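Local structure of putative adhesin (Komagataella phaffii, 5FX8) at residues F173-I179 with D283-D288. The protein is, through this N-terminal part with two cohesin-like domains, a putative cell-wall adhesin that may take part in cell-cell interaction. Residues are numbered along the deposited sequence.
Sequences FGDITNI and DLTTAD
Strand ends 176-179 and 283-286 run antiparallel, their axes 4.8 Å apart at 149°. They are neighbours in a five-stranded sheet of the second cohesin-like domain. Ile176 faces Thr286 and Ile179 faces Leu284 as non-hydrogen-bonded pairs. Between them lies a classic beta bulge. Thr177 leaves the extended conformation (psi -33°), so it and Asn178 share Thr285. Thr285 O accepts hydrogen bonds from Thr177 N at 3.0 Å and, weakly, from Asn178 N at 3.5 Å; Thr285 N donates one to Asn178 O at 3.0 Å. Before the bulge the chain turns through a cis peptide between Gly174 and Asp175. This loop brings Phe173 (chi1 t) over the face bearing Ile176. Leu284 (m,t) fits CD1 between the Phe173 ring face, 3.8 Å from the centroid (CH-pi), and Ile176 CD1, 4.1 Å away. Leu284 CD2 meets Ile179 CG1 at 4.0 Å. Thr286 CG2 abuts the ring edge, 4.0 Å from Phe173 CE1. Backbone hydrogen bonds thus join the strands, while this mainly apolar face packs on Ile169 of strand 162-170; opposite, Asn178 ND2 bonds Glu238.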
ATOM      1  N   PHE C 173      33.375  -0.517  12.898  1.00 38.90           N
ATOM      2  CA  PHE C 173      33.309  -1.804  13.573  1.00 38.56           C
ATOM      3  C   PHE C 173      32.133  -2.601  13.035  1.00 45.82           C
ATOM      4  O   PHE C 173      32.294  -3.726  12.560  1.00 46.01           O
ATOM      5  CB  PHE C 173      33.171  -1.569  15.079  1.00 37.16           C
ATOM      6  CG  PHE C 173      33.045  -2.817  15.906  1.00 35.53           C
ATOM      7  CD1 PHE C 173      31.820  -3.414  16.110  1.00 35.13           C
ATOM      8  CD2 PHE C 173      34.146  -3.348  16.540  1.00 32.92           C
ATOM      9  CE1 PHE C 173      31.710  -4.537  16.891  1.00 33.73           C
ATOM     10  CE2 PHE C 173      34.034  -4.470  17.318  1.00 30.76           C
ATOM     11  CZ  PHE C 173      32.825  -5.064  17.495  1.00 30.44           C
ATOM     12  N   GLY C 174      30.946  -2.014  13.111  1.00 60.15           N
ATOM     13  CA  GLY C 174      29.732  -2.592  12.578  1.00 52.66           C
ATOM     14  C   GLY C 174      29.262  -1.811  11.357  1.00 56.47           C
ATOM     15  O   GLY C 174      30.094  -1.145  10.769  1.00 64.36           O
ATOM     16  N   ASP C 175      28.003  -1.876  10.908  1.00 62.44           N
ATOM     17  CA  ASP C 175      26.967  -2.829  11.286  1.00 60.16           C
ATOM     18  C   ASP C 175      26.331  -2.362  12.600  1.00 53.91           C
ATOM     19  O   ASP C 175      25.305  -2.875  13.004  1.00 54.47           O
ATOM     20  CB  ASP C 175      27.567  -4.263  11.319  1.00 69.81           C
ATOM     21  CG  ASP C 175      26.568  -5.349  11.615  1.00 86.16           C
ATOM     22  OD1 ASP C 175      25.657  -5.147  12.422  1.00 82.26           O
ATOM     23  OD2 ASP C 175      26.714  -6.448  11.037  1.00 88.64           O
ATOM     24  N   ILE C 176      26.880  -1.318  13.228  1.00 51.16           N
ATOM     25  CA  ILE C 176      26.429  -0.954  14.570  1.00 47.33           C
ATOM     26  C   ILE C 176      24.993  -0.448  14.537  1.00 41.91           C
ATOM     27  O   ILE C 176      24.647   0.458  13.767  1.00 37.30           O
ATOM     28  CB  ILE C 176      27.369   0.086  15.192  1.00 42.61           C
ATOM     29  CG1 ILE C 176      28.744  -0.518  15.445  1.00 41.41           C
ATOM     30  CG2 ILE C 176      26.790   0.584  16.486  1.00 36.30           C
ATOM     31  CD1 ILE C 176      29.732   0.471  15.945  1.00 36.86           C
ATOM     32  N   THR C 177      24.145  -1.039  15.388  1.00 41.34           N
ATOM     33  CA  THR C 177      22.751  -0.633  15.545  1.00 36.27           C
ATOM     34  C   THR C 177      22.411  -0.109  16.935  1.00 36.30           C
ATOM     35  O   THR C 177      21.570   0.787  17.049  1.00 36.24           O
ATOM     36  CB  THR C 177      21.799  -1.802  15.220  1.00 35.64           C
ATOM     37  OG1 THR C 177      21.896  -2.814  16.227  1.00 36.85           O
ATOM     38  CG2 THR C 177      22.157  -2.414  13.886  1.00 39.98           C
ATOM     39  N   ASN C 178      23.035  -0.626  17.990  1.00 31.37           N
ATOM     40  CA  ASN C 178      22.776  -0.130  19.329  1.00 31.81           C
ATOM     41  C   ASN C 178      24.079   0.015  20.099  1.00 31.20           C
ATOM     42  O   ASN C 178      25.040  -0.725  19.892  1.00 30.56           O
ATOM     43  CB  ASN C 178      21.806  -1.040  20.074  1.00 31.68           C
ATOM     44  CG  ASN C 178      20.475  -1.112  19.391  1.00 33.67           C
ATOM     45  OD1 ASN C 178      20.324  -1.804  18.390  1.00 39.59           O
ATOM     46  ND2 ASN C 178      19.499  -0.382  19.911  1.00 37.21           N
ATOM     47  N   ILE C 179      24.099   1.001  20.986  1.00 29.05           N
ATOM     48  CA  ILE C 179      25.265   1.314  21.788  1.00 26.30           C
ATOM     49  C   ILE C 179      24.821   1.528  23.221  1.00 26.82           C
ATOM     50  O   ILE C 179      23.978   2.387  23.490  1.00 23.42           O
ATOM     51  CB  ILE C 179      25.993   2.561  21.275  1.00 25.39           C
ATOM     52  CG1 ILE C 179      26.417   2.352  19.828  1.00 26.35           C
ATOM     53  CG2 ILE C 179      27.166   2.851  22.172  1.00 23.77           C
ATOM     54  CD1 ILE C 179      27.136   3.521  19.222  1.00 24.54           C
ATOM     55  N   ASP C 283      28.881  -1.813  25.318  1.00 30.09           N
ATOM     56  CA  ASP C 283      28.322  -2.991  24.666  1.00 31.70           C
ATOM     57  C   ASP C 283      27.777  -2.580  23.310  1.00 31.56           C
ATOM     58  O   ASP C 283      26.951  -1.671  23.226  1.00 32.68           O
ATOM     59  CB  ASP C 283      27.228  -3.614  25.520  1.00 32.79           C
ATOM     60  CG  ASP C 283      27.730  -4.026  26.870  1.00 39.47           C
ATOM     61  OD1 ASP C 283      27.893  -3.145  27.748  1.00 46.28           O
ATOM     62  OD2 ASP C 283      27.977  -5.231  27.049  1.00 40.27           O
ATOM     63  N   LEU C 284      28.257  -3.218  22.256  1.00 29.91           N
ATOM     64  CA  LEU C 284      27.834  -2.893  20.907  1.00 31.18           C
ATOM     65  C   LEU C 284      26.930  -3.997  20.397  1.00 35.39           C
ATOM     66  O   LEU C 284      27.251  -5.178  20.534  1.00 35.53           O
ATOM     67  CB  LEU C 284      29.027  -2.736  19.971  1.00 32.80           C
ATOM     68  CG  LEU C 284      30.040  -1.652  20.271  1.00 29.34           C
ATOM     69  CD1 LEU C 284      31.054  -1.713  19.209  1.00 29.49           C
ATOM     70  CD2 LEU C 284      29.392  -0.310  20.256  1.00 28.68           C
ATOM     71  N   THR C 285      25.802  -3.615  19.825  1.00 38.40           N
ATOM     72  CA  THR C 285      24.940  -4.557  19.136  1.00 38.09           C
ATOM     73  C   THR C 285      25.134  -4.387  17.640  1.00 42.24           C
ATOM     74  O   THR C 285      25.078  -3.272  17.117  1.00 38.87           O
ATOM     75  CB  THR C 285      23.485  -4.348  19.511  1.00 36.85           C
ATOM     76  OG1 THR C 285      23.303  -4.722  20.875  1.00 38.47           O
ATOM     77  CG2 THR C 285      22.602  -5.188  18.627  1.00 39.01           C
ATOM     78  N   THR C 286      25.375  -5.499  16.963  1.00 47.78           N
ATOM     79  CA  THR C 286      25.709  -5.466  15.549  1.00 56.31           C
ATOM     80  C   THR C 286      24.921  -6.561  14.835  1.00 62.58           C
ATOM     81  O   THR C 286      24.902  -7.704  15.284  1.00 68.58           O
ATOM     82  CB  THR C 286      27.222  -5.606  15.367  1.00 56.74           C
ATOM     83  OG1 THR C 286      27.724  -6.563  16.297  1.00 57.56           O
ATOM     84  CG2 THR C 286      27.887  -4.287  15.645  1.00 62.75           C
ATOM     85  N   ALA C 287      24.255  -6.179  13.741  1.00 66.88           N
ATOM     86  CA  ALA C 287      23.367  -7.057  12.974  1.00 76.75           C
ATOM     87  C   ALA C 287      23.987  -8.394  12.574  1.00 79.10           C
ATOM     88  O   ALA C 287      25.212  -8.527  12.510  1.00 83.70           O
ATOM     89  CB  ALA C 287      22.891  -6.324  11.717  1.00 77.37           C
ATOM     90  N   ASP C 288      23.138  -9.376  12.272  1.00 82.20           N
ATOM     91  CA  ASP C 288      23.550 -10.763  12.054  1.00 79.52           C
ATOM     92  C   ASP C 288      24.213 -11.298  13.310  1.00 74.12           C
ATOM     93  O   ASP C 288      23.546 -11.475  14.326  1.00 73.32           O
ATOM     94  CB  ASP C 288      24.493 -10.898  10.855  1.00 78.46           C
ATOM     95  CG  ASP C 288      23.982 -10.177   9.642  1.00 75.04           C
ATOM     96  OD1 ASP C 288      22.751 -10.041   9.509  1.00 78.98           O
ATOM     97  OD2 ASP C 288      24.810  -9.737   8.826  1.00 77.64           O
TER